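Local atomic coordinates of SusD superfamily protein (Bacteroides vulgatus ATCC 8482, PDB entry 3JQ0), a protein that probably binds nutrients, possibly glycans, at the outer membrane of Bacteroides vulgatus as a member of the SusD family. Residues 262-267 / 295-300; 41-46 / 300-305; 319-324 / 338-343. One frame throughout, in Å; residues are numbered along the deposited sequence. Where two conformers were deposited one is given.

Contact 1. Residues 262-267 / 295-300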
loop_
_atom_site.group_PDB
_atom_site.type_symbol
_atom_site.label_atom_id
_atom_site.label_comp_id
_atom_site.label_asym_id
_atom_site.label_seq_id
_atom_site.Cartn_x
_atom_site.Cartn_y
_atom_site.Cartn_z
ATOM N N ARG A 262 -5.142 -14.572 0.019
ATOM C CA ARG A 262 -5.813 -15.764 -0.493
ATOM C C ARG A 262 -7.299 -15.765 -0.134
ATOM O O ARG A 262 -8.144 -16.104 -0.963
ATOM C CB ARG A 262 -5.144 -16.987 0.140
ATOM C CG ARG A 262 -5.793 -18.312 -0.164
ATOM C CD ARG A 262 -4.967 -19.492 0.270
ATOM N NE ARG A 262 -4.554 -19.386 1.658
ATOM C CZ ARG A 262 -5.241 -19.803 2.706
ATOM N NH1 ARG A 262 -6.390 -20.439 2.549
ATOM N NH2 ARG A 262 -4.774 -19.620 3.936
HETATM N N MSE A 263 -7.607 -15.408 1.115
HETATM C CA MSE A 263 -8.972 -15.573 1.623
HETATM C C MSE A 263 -9.862 -14.332 1.460
HETATM O O MSE A 263 -11.029 -14.383 1.883
HETATM C CB MSE A 263 -8.959 -16.035 3.075
HETATM C CG MSE A 263 -8.404 -17.444 3.246
HETATM SE SE MSE A 263 -9.509 -18.808 2.436
HETATM C CE MSE A 263 -11.029 -18.713 3.649
ATOM N N ARG A 264 -9.368 -13.281 0.810
ATOM C CA ARG A 264 -10.213 -12.132 0.485
ATOM C C ARG A 264 -10.223 -11.725 -0.982
ATOM O O ARG A 264 -11.168 -11.041 -1.376
ATOM C CB ARG A 264 -9.891 -10.926 1.395
ATOM C CG ARG A 264 -10.068 -11.185 2.877
ATOM C CD ARG A 264 -11.496 -11.190 3.291
ATOM N NE ARG A 264 -11.702 -11.529 4.697
ATOM C CZ ARG A 264 -12.022 -12.717 5.170
ATOM N NH1 ARG A 264 -12.067 -13.794 4.428
ATOM N NH2 ARG A 264 -12.336 -12.819 6.471
ATOM N N LEU A 265 -9.181 -12.045 -1.760
ATOM C CA LEU A 265 -9.031 -11.510 -3.102
ATOM C C LEU A 265 -8.948 -12.572 -4.204
ATOM O O LEU A 265 -8.864 -12.190 -5.353
ATOM C CB LEU A 265 -7.782 -10.607 -3.181
ATOM C CG LEU A 265 -7.942 -9.251 -2.501
ATOM C CD1 LEU A 265 -6.617 -8.495 -2.520
ATOM C CD2 LEU A 265 -9.006 -8.439 -3.184
ATOM N N ILE A 266 -8.881 -13.877 -3.877
ATOM C CA ILE A 266 -8.509 -14.892 -4.877
ATOM C C ILE A 266 -9.705 -15.788 -5.203
ATOM O O ILE A 266 -10.510 -16.111 -4.325
ATOM C CB ILE A 266 -7.275 -15.690 -4.333
ATOM C CG1 ILE A 266 -6.057 -14.790 -4.258
ATOM C CG2 ILE A 266 -6.978 -17.000 -5.109
ATOM C CD1 ILE A 266 -5.570 -14.216 -5.572
ATOM N N PRO A 267 -9.849 -16.201 -6.478
ATOM C CA PRO A 267 -10.991 -17.061 -6.873
ATOM C C PRO A 267 -10.871 -18.470 -6.322
ATOM O O PRO A 267 -9.784 -18.986 -6.092
ATOM C CB PRO A 267 -10.869 -17.099 -8.405
ATOM C CG PRO A 267 -9.380 -16.894 -8.659
ATOM C CD PRO A 267 -9.010 -15.864 -7.631
ATOM N N LEU A 295 -10.717 -17.336 -1.584
ATOM C CA LEU A 295 -12.049 -16.796 -1.430
ATOM C C LEU A 295 -12.006 -15.307 -1.763
ATOM O O LEU A 295 -11.085 -14.616 -1.333
ATOM C CB LEU A 295 -12.501 -17.028 0.003
ATOM C CG LEU A 295 -13.931 -16.816 0.418
ATOM C CD1 LEU A 295 -14.765 -17.974 -0.046
ATOM C CD2 LEU A 295 -14.034 -16.752 1.989
ATOM N N THR A 296 -12.975 -14.821 -2.543
ATOM C CA THR A 296 -13.047 -13.421 -2.903
ATOM C C THR A 296 -14.197 -12.750 -2.179
ATOM O O THR A 296 -15.377 -13.102 -2.400
ATOM C CB THR A 296 -13.224 -13.252 -4.426
ATOM O OG1 THR A 296 -12.137 -13.902 -5.069
ATOM C CG2 THR A 296 -13.291 -11.815 -4.860
ATOM N N GLN A 297 -13.860 -11.788 -1.309
ATOM C CA GLN A 297 -14.873 -10.922 -0.681
ATOM C C GLN A 297 -14.796 -9.444 -1.065
ATOM O O GLN A 297 -15.730 -8.711 -0.810
ATOM C CB GLN A 297 -14.801 -11.061 0.863
ATOM C CG GLN A 297 -15.180 -12.429 1.357
ATOM C CD GLN A 297 -15.203 -12.559 2.835
ATOM O OE1 GLN A 297 -14.689 -11.689 3.552
ATOM N NE2 GLN A 297 -15.766 -13.672 3.323
ATOM N N LEU A 298 -13.695 -9.044 -1.733
ATOM C CA LEU A 298 -13.514 -7.727 -2.310
ATOM C C LEU A 298 -13.285 -7.946 -3.798
ATOM O O LEU A 298 -12.342 -8.663 -4.161
ATOM C CB LEU A 298 -12.309 -6.999 -1.696
ATOM C CG LEU A 298 -12.507 -6.314 -0.338
ATOM C CD1 LEU A 298 -11.158 -5.860 0.219
ATOM C CD2 LEU A 298 -13.536 -5.144 -0.451
ATOM N N GLN A 299 -14.171 -7.408 -4.637
ATOM C CA GLN A 299 -14.180 -7.661 -6.080
ATOM C C GLN A 299 -13.884 -6.381 -6.831
ATOM O O GLN A 299 -14.673 -5.422 -6.799
ATOM C CB GLN A 299 -15.567 -8.203 -6.445
ATOM C CG GLN A 299 -15.791 -8.357 -7.938
ATOM C CD GLN A 299 -14.882 -9.350 -8.594
ATOM O OE1 GLN A 299 -14.932 -10.549 -8.252
ATOM N NE2 GLN A 299 -14.083 -8.905 -9.561
ATOM N N VAL A 300 -12.788 -6.387 -7.592
ATOM C CA VAL A 300 -12.482 -5.312 -8.507
ATOM C C VAL A 300 -13.696 -5.113 -9.421
ATOM O O VAL A 300 -14.230 -6.080 -9.980
ATOM C CB VAL A 300 -11.213 -5.611 -9.314
ATOM C CG1 VAL A 300 -10.985 -4.592 -10.460
ATOM C CG2 VAL A 300 -9.975 -5.731 -8.392
#

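Contact 2. Residues 41-46 / 300-305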
loop_
_atom_site.group_PDB
_atom_site.type_symbol
_atom_site.label_atom_id
_atom_site.label_comp_id
_atom_site.label_asym_id
_atom_site.label_seq_id
_atom_site.Cartn_x
_atom_site.Cartn_y
_atom_site.Cartn_z
ATOM N N TYR A 41 -12.981 -1.372 -5.904
ATOM C CA TYR A 41 -13.862 -2.473 -5.566
ATOM C C TYR A 41 -15.306 -2.019 -5.476
ATOM O O TYR A 41 -15.610 -0.858 -5.692
ATOM C CB TYR A 41 -13.439 -3.161 -4.237
ATOM C CG TYR A 41 -11.979 -3.493 -4.160
ATOM C CD1 TYR A 41 -11.475 -4.678 -4.644
ATOM C CD2 TYR A 41 -11.079 -2.572 -3.661
ATOM C CE1 TYR A 41 -10.124 -4.946 -4.609
ATOM C CE2 TYR A 41 -9.724 -2.808 -3.631
ATOM C CZ TYR A 41 -9.226 -4.027 -4.133
ATOM O OH TYR A 41 -7.888 -4.330 -4.110
ATOM N N GLY A 42 -16.211 -2.951 -5.159
ATOM C CA GLY A 42 -17.609 -2.637 -4.914
ATOM C C GLY A 42 -18.588 -3.507 -5.662
ATOM O O GLY A 42 -19.764 -3.560 -5.284
ATOM N N ASP A 43 -18.141 -4.234 -6.702
ATOM C CA ASP A 43 -19.019 -5.220 -7.318
ATOM C C ASP A 43 -19.167 -6.430 -6.375
ATOM O O ASP A 43 -18.319 -6.708 -5.517
ATOM C CB ASP A 43 -18.525 -5.637 -8.707
ATOM C CG ASP A 43 -18.887 -4.682 -9.833
ATOM O OD1 ASP A 43 -19.567 -3.674 -9.541
ATOM O OD2 ASP A 43 -18.494 -4.984 -10.990
ATOM N N ASN A 44 -20.233 -7.191 -6.567
ATOM C CA ASN A 44 -20.352 -8.453 -5.880
ATOM C C ASN A 44 -19.273 -9.409 -6.382
ATOM O O ASN A 44 -18.985 -9.439 -7.591
ATOM C CB ASN A 44 -21.718 -9.111 -6.116
ATOM C CG ASN A 44 -22.838 -8.467 -5.365
ATOM O OD1 ASN A 44 -22.633 -7.556 -4.565
ATOM N ND2 ASN A 44 -24.031 -8.997 -5.526
ATOM N N PRO A 45 -18.673 -10.205 -5.508
ATOM C CA PRO A 45 -17.742 -11.250 -5.970
ATOM C C PRO A 45 -18.322 -12.042 -7.151
ATOM O O PRO A 45 -19.436 -12.598 -7.052
ATOM C CB PRO A 45 -17.530 -12.084 -4.720
ATOM C CG PRO A 45 -17.671 -11.082 -3.574
ATOM C CD PRO A 45 -18.819 -10.191 -4.040
ATOM N N ILE A 46 -17.586 -12.126 -8.236
ATOM C CA ILE A 46 -18.113 -12.770 -9.408
ATOM C C ILE A 46 -18.393 -14.254 -9.194
ATOM O O ILE A 46 -19.291 -14.807 -9.844
ATOM C CB ILE A 46 -17.266 -12.528 -10.660
ATOM C CG1 ILE A 46 -15.840 -13.136 -10.562
ATOM C CG2 ILE A 46 -17.229 -11.027 -10.969
ATOM C CD1 ILE A 46 -14.945 -12.877 -11.788
ATOM N N VAL A 300 -12.788 -6.387 -7.592
ATOM C CA VAL A 300 -12.482 -5.312 -8.507
ATOM C C VAL A 300 -13.696 -5.113 -9.421
ATOM O O VAL A 300 -14.230 -6.080 -9.980
ATOM C CB VAL A 300 -11.213 -5.611 -9.314
ATOM C CG1 VAL A 300 -10.985 -4.592 -10.460
ATOM C CG2 VAL A 300 -9.975 -5.731 -8.392
ATOM N N ARG A 301 -14.096 -3.862 -9.631
ATOM C CA ARG A 301 -15.245 -3.548 -10.481
ATOM C C ARG A 301 -15.009 -4.181 -11.856
ATOM O O ARG A 301 -13.955 -3.988 -12.477
ATOM C CB ARG A 301 -15.368 -2.034 -10.646
ATOM C CG ARG A 301 -15.802 -1.308 -9.396
ATOM C CD ARG A 301 -17.294 -1.511 -9.079
ATOM N NE ARG A 301 -17.775 -0.622 -8.034
ATOM C CZ ARG A 301 -19.052 -0.539 -7.657
ATOM N NH1 ARG A 301 -19.948 -1.337 -8.176
ATOM N NH2 ARG A 301 -19.420 0.332 -6.721
ATOM N N ARG A 302 -16.015 -4.876 -12.358
ATOM C CA ARG A 302 -15.881 -5.577 -13.644
ATOM C C ARG A 302 -15.529 -4.602 -14.775
ATOM O O ARG A 302 -14.703 -4.888 -15.641
ATOM C CB ARG A 302 -17.153 -6.344 -13.942
ATOM C CG ARG A 302 -17.417 -7.485 -12.990
ATOM C CD ARG A 302 -18.805 -8.021 -13.118
ATOM N NE ARG A 302 -19.763 -7.017 -12.737
ATOM C CZ ARG A 302 -21.046 -7.075 -13.002
ATOM N NH1 ARG A 302 -21.544 -8.142 -13.632
ATOM N NH2 ARG A 302 -21.854 -6.097 -12.631
ATOM N N GLU A 303 -16.140 -3.425 -14.763
ATOM C CA GLU A 303 -15.944 -2.400 -15.766
ATOM C C GLU A 303 -14.497 -1.870 -15.767
ATOM O O GLU A 303 -13.980 -1.401 -16.780
ATOM C CB GLU A 303 -16.972 -1.280 -15.449
ATOM C CG GLU A 303 -16.995 -0.100 -16.409
ATOM C CD GLU A 303 -17.871 1.089 -15.958
ATOM O OE1 GLU A 303 -18.542 1.050 -14.893
ATOM O OE2 GLU A 303 -17.835 2.112 -16.667
ATOM N N PHE A 304 -13.850 -1.915 -14.613
ATOM C CA PHE A 304 -12.516 -1.353 -14.487
ATOM C C PHE A 304 -11.506 -2.053 -15.367
ATOM O O PHE A 304 -10.559 -1.414 -15.830
ATOM C CB PHE A 304 -12.070 -1.377 -13.030
ATOM C CG PHE A 304 -10.723 -0.763 -12.805
ATOM C CD1 PHE A 304 -10.556 0.601 -12.773
ATOM C CD2 PHE A 304 -9.592 -1.574 -12.686
ATOM C CE1 PHE A 304 -9.281 1.161 -12.615
ATOM C CE2 PHE A 304 -8.317 -0.998 -12.523
ATOM C CZ PHE A 304 -8.206 0.364 -12.452
ATOM N N TYR A 305 -11.702 -3.349 -15.628
ATOM C CA TYR A 305 -10.729 -4.085 -16.407
ATOM C C TYR A 305 -10.472 -3.433 -17.751
ATOM O O TYR A 305 -9.339 -3.448 -18.210
ATOM C CB TYR A 305 -11.145 -5.562 -16.595
ATOM C CG TYR A 305 -10.126 -6.381 -17.344
ATOM C CD1 TYR A 305 -9.056 -6.947 -16.684
ATOM C CD2 TYR A 305 -10.188 -6.509 -18.726
ATOM C CE1 TYR A 305 -8.086 -7.661 -17.354
ATOM C CE2 TYR A 305 -9.204 -7.214 -19.407
ATOM C CZ TYR A 305 -8.147 -7.762 -18.729
ATOM O OH TYR A 305 -7.173 -8.425 -19.389
HETATM O O HOH W 1 -16.854 1.469 -5.180
HETATM O O HOH W 2 -18.449 -2.958 -12.949
HETATM O O HOH W 3 -21.548 -3.436 -11.474
#

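Contact 3. Residues 319-324 / 338-343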
loop_
_atom_site.group_PDB
_atom_site.type_symbol
_atom_site.label_atom_id
_atom_site.label_comp_id
_atom_site.label_asym_id
_atom_site.label_seq_id
_atom_site.Cartn_x
_atom_site.Cartn_y
_atom_site.Cartn_z
ATOM N N SER A 319 -1.549 -7.180 -13.304
ATOM C CA SER A 319 -2.361 -6.864 -12.132
ATOM C C SER A 319 -3.675 -7.591 -12.067
ATOM O O SER A 319 -4.149 -7.936 -10.979
ATOM C CB SER A 319 -2.651 -5.356 -12.091
ATOM O OG SER A 319 -1.448 -4.587 -11.962
ATOM N N LEU A 320 -4.288 -7.816 -13.248
ATOM C CA LEU A 320 -5.627 -8.399 -13.369
ATOM C C LEU A 320 -5.627 -9.444 -14.434
ATOM O O LEU A 320 -4.953 -9.290 -15.458
ATOM C CB LEU A 320 -6.640 -7.324 -13.759
ATOM C CG LEU A 320 -6.827 -6.172 -12.808
ATOM C CD1 LEU A 320 -7.708 -5.065 -13.410
ATOM C CD2 LEU A 320 -7.344 -6.627 -11.460
ATOM N N LYS A 321 -6.484 -10.452 -14.270
ATOM C CA LYS A 321 -6.798 -11.374 -15.368
ATOM C C LYS A 321 -8.293 -11.363 -15.602
ATOM O O LYS A 321 -9.085 -11.477 -14.669
ATOM C CB LYS A 321 -6.293 -12.801 -15.144
ATOM C CG LYS A 321 -6.579 -13.708 -16.356
ATOM C CD LYS A 321 -5.791 -15.018 -16.343
ATOM C CE LYS A 321 -5.825 -15.775 -17.686
ATOM N NZ LYS A 321 -4.514 -16.435 -17.958
ATOM N N ALA A 322 -8.674 -11.262 -16.869
ATOM C CA ALA A 322 -10.079 -11.373 -17.255
ATOM C C ALA A 322 -10.452 -12.842 -17.350
ATOM O O ALA A 322 -9.799 -13.617 -18.066
ATOM C CB ALA A 322 -10.299 -10.666 -18.611
ATOM N N VAL A 323 -11.561 -13.193 -16.725
ATOM C CA VAL A 323 -12.187 -14.481 -16.944
ATOM C C VAL A 323 -13.527 -14.289 -17.663
ATOM O O VAL A 323 -14.167 -13.243 -17.576
ATOM C CB VAL A 323 -12.332 -15.301 -15.641
ATOM C CG1 VAL A 323 -10.959 -15.565 -15.003
ATOM C CG2 VAL A 323 -13.286 -14.679 -14.622
ATOM N N TYR A 324 -13.853 -15.313 -18.413
ATOM C CA TYR A 324 -14.972 -15.367 -19.321
ATOM C C TYR A 324 -15.814 -16.575 -18.963
ATOM O O TYR A 324 -15.438 -17.455 -18.174
ATOM C CB TYR A 324 -14.467 -15.454 -20.797
ATOM C CG TYR A 324 -13.637 -14.279 -21.213
ATOM C CD1 TYR A 324 -12.318 -14.135 -20.777
ATOM C CD2 TYR A 324 -14.163 -13.301 -22.047
ATOM C CE1 TYR A 324 -11.563 -13.044 -21.131
ATOM C CE2 TYR A 324 -13.403 -12.200 -22.405
ATOM C CZ TYR A 324 -12.123 -12.048 -21.918
ATOM O OH TYR A 324 -11.349 -10.944 -22.269
ATOM N N ILE A 338 -10.055 -11.153 -12.073
ATOM C CA ILE A 338 -9.483 -11.739 -10.864
ATOM C C ILE A 338 -8.180 -11.005 -10.529
ATOM O O ILE A 338 -7.440 -10.526 -11.394
ATOM C CB ILE A 338 -9.265 -13.268 -10.942
ATOM C CG1 ILE A 338 -8.274 -13.619 -12.042
ATOM C CG2 ILE A 338 -10.582 -13.988 -11.133
ATOM C CD1 ILE A 338 -7.757 -15.088 -12.000
ATOM N N THR A 339 -7.957 -10.897 -9.225
ATOM C CA THR A 339 -6.731 -10.326 -8.665
ATOM C C THR A 339 -5.529 -11.138 -9.098
ATOM O O THR A 339 -5.495 -12.344 -8.897
ATOM C CB THR A 339 -6.830 -10.359 -7.141
ATOM O OG1 THR A 339 -8.044 -9.769 -6.719
ATOM C CG2 THR A 339 -5.626 -9.699 -6.494
ATOM N N TYR A 340 -4.510 -10.485 -9.672
ATOM C CA TYR A 340 -3.460 -11.256 -10.361
ATOM C C TYR A 340 -2.034 -10.798 -10.033
ATOM O O TYR A 340 -1.116 -11.487 -10.415
ATOM C CB TYR A 340 -3.708 -11.208 -11.885
ATOM C CG TYR A 340 -3.354 -12.476 -12.640
ATOM C CD1 TYR A 340 -3.976 -13.677 -12.356
ATOM C CD2 TYR A 340 -2.478 -12.412 -13.712
ATOM C CE1 TYR A 340 -3.678 -14.807 -13.100
ATOM C CE2 TYR A 340 -2.207 -13.537 -14.465
ATOM C CZ TYR A 340 -2.815 -14.711 -14.155
ATOM O OH TYR A 340 -2.545 -15.849 -14.931
ATOM N N LYS A 341 -1.846 -9.708 -9.289
ATOM C CA LYS A 341 -0.494 -9.177 -9.122
ATOM C C LYS A 341 0.457 -10.104 -8.391
ATOM O O LYS A 341 1.615 -10.195 -8.712
ATOM C CB LYS A 341 -0.567 -7.840 -8.376
ATOM C CG LYS A 341 0.810 -7.248 -8.041
ATOM C CD LYS A 341 0.695 -5.823 -7.481
ATOM C CE LYS A 341 0.565 -4.775 -8.590
ATOM N NZ LYS A 341 0.351 -3.400 -8.031
ATOM N N PHE A 342 -0.032 -10.707 -7.298
ATOM C CA PHE A 342 0.777 -11.581 -6.452
ATOM C C PHE A 342 0.487 -13.027 -6.833
ATOM O O PHE A 342 -0.607 -13.551 -6.620
ATOM C CB PHE A 342 0.562 -11.267 -4.977
ATOM C CG PHE A 342 0.961 -9.844 -4.625
ATOM C CD1 PHE A 342 2.279 -9.504 -4.455
ATOM C CD2 PHE A 342 0.016 -8.833 -4.497
ATOM C CE1 PHE A 342 2.665 -8.227 -4.134
ATOM C CE2 PHE A 342 0.410 -7.545 -4.182
ATOM C CZ PHE A 342 1.732 -7.250 -4.001
ATOM N N GLN A 343 1.472 -13.664 -7.447
ATOM C CA GLN A 343 1.341 -14.993 -7.990
ATOM C C GLN A 343 1.848 -16.095 -7.097
ATOM O O GLN A 343 1.600 -17.289 -7.355
ATOM C CB GLN A 343 2.024 -15.071 -9.352
ATOM C CG GLN A 343 1.350 -14.269 -10.443
ATOM C CD GLN A 343 0.103 -14.961 -10.968
ATOM O OE1 GLN A 343 0.094 -16.173 -11.251
ATOM N NE2 GLN A 343 -0.949 -14.186 -11.136
HETATM O O HOH W 4 -0.962 -2.294 -10.359
#

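Contact 1. Residues 262-267 / 295-300
Arg264 and Gln297 both carry CG anti to their carbonyl carbon (chi1 -59° and -66°); beyond it the arginine chain bends at chi2 and the glutamine runs on extended. The two side chains then lie side by side, pointing the same way, with guanidinium and amide planes 23° apart. Gln297 OE1 sits over one face of the guanidinium, toward its rim, 3.2 Å from Arg264 NE. The angle is poor for a hydrogen bond. Arg264 NH1 instead donates to Met263 O at 2.8 Å, which ties the guanidinium to the backbone carbonyl of the residue before it. Arg264 O is gripped twice. Gln297 N donates to Arg264 O from above the carbonyl plane at 2.8 Å. Leu298 N meets Arg264 O nearly along the C=O axis at 3.2 Å. Leu295 N adds a bond to Arg262 O of 2.9 Å. CE of the selenomethionine Met263 meets Leu295 CD2 at 4.0 Å. Leu265 CD2 meets Leu298 CB at 3.9 Å, and Tyr41 touches Leu265 and Leu298. The arrangement is an isolated beta bridge, Leu265 with Thr296, that joins a single weakly bonded helical turn to the irregular segment leading into strand 299-300, within the SusD family region.

Contact 2. Residues 41-46 / 300-305
Asp43, Arg301 and Arg302 form a salt-bridge network at the end of a short, weakly bonded antiparallel pair of strands, 41-43 and 299-300. Asp43 OD1 is met by Arg301 NH1 at 2.7 Å, close to the guanidinium plane, and the two planar groups stand 85° apart. Asp43 OD2 takes two bonds from Arg302, from opposite faces of the carboxylate plane, and a third from water 2. Arg302 N reaches Asp43 OD2 at 2.8 Å with an almost straight N-H (178°), and Arg302 NE reaches the same oxygen at 3.0 Å. Grips on both oxygens should fix the rotation of the carboxylate, and the two cations would probably keep it ionised. In the conformer described, the Arg301 chain bends at chi2 (-74°), which places its CD 3.2 Å from Asp43 OD1. Its guanidinium has Gly42 C over the centre of one face, 3.5 Å above the plane. The backbone angles of Gly42 would jam a side chain against the Tyr41 carbonyl oxygen. The Tyr41 ring packs on Val300, CE1 to CG2 at 3.9 Å, while its hydroxyl bonds to Glu35. Water 1 donates to Tyr41 O at 2.7 Å and accepts from Arg301 NH2.

Contact 3. Residues 319-324 / 338-343
Ser319 O accepts a hydrogen bond from Tyr340 N at 2.9 Å. Water 4 links Ser319 OG to Lys341 NZ. Ser319 OG also bonds to Arg315 O, and Lys341 NZ to Met443 O and Glu445. Leu320 is the first residue to leave the helical backbone, and its CA makes a CH-O contact of 3.4 Å with Ile338 O. Lys321 and Ile338 form an antiparallel hydrogen-bonded pair. Lys321 N reaches Ile338 O at 3.0 Å, and Ile338 N returns to Lys321 O at 2.8 Å. The Lys321 side chain runs beside Tyr340. Lys321 CB lies over the Tyr340 ring centre, 3.7 Å from the centroid and 10° off the normal, a CH-pi contact. Gln343 NE2 covers the opposite face, 3.1 Å above the plane, while donating to Tyr340 O. In the conformer described, Lys321 NZ and Tyr340 OH share Asp289, one by a salt bridge and the other by a hydrogen bond. An alanine at Tyr340 would probably open a gap between Lys321 and Gln343 and leave Asp289 without its hydroxyl partner. Further on, Val323 CG1 meets Ile338 CG2 at 4.2 Å. This is the base of a beta hairpin, strands 320-326 and 332-339, that starts directly after helix 315-319.

In the fold
The three contacts cluster on one side of the chain's centre. The centre of contact 1 lies about 11 Å from those of the other two; the centres of contacts 2 and 3 are about 12 Å apart. Contacts 1 and 2 share Val300 and reach the same two-stranded sheet, 41-43 with 299-300. Contact 2 spans the longest stretch of sequence, from 41-46 to 300-305, and contact 1 falls within that span. Contact 3 follows, in the hairpin 320-326/332-339. A hydrogen bond between Leu265 and Thr339 ties contact 1 to the hairpin. Tyr305 packs on Leu320 and Ala322, and Ile46 on Val323, joining contact 2 to it. An N-terminal segment thus packs against the SusD family region.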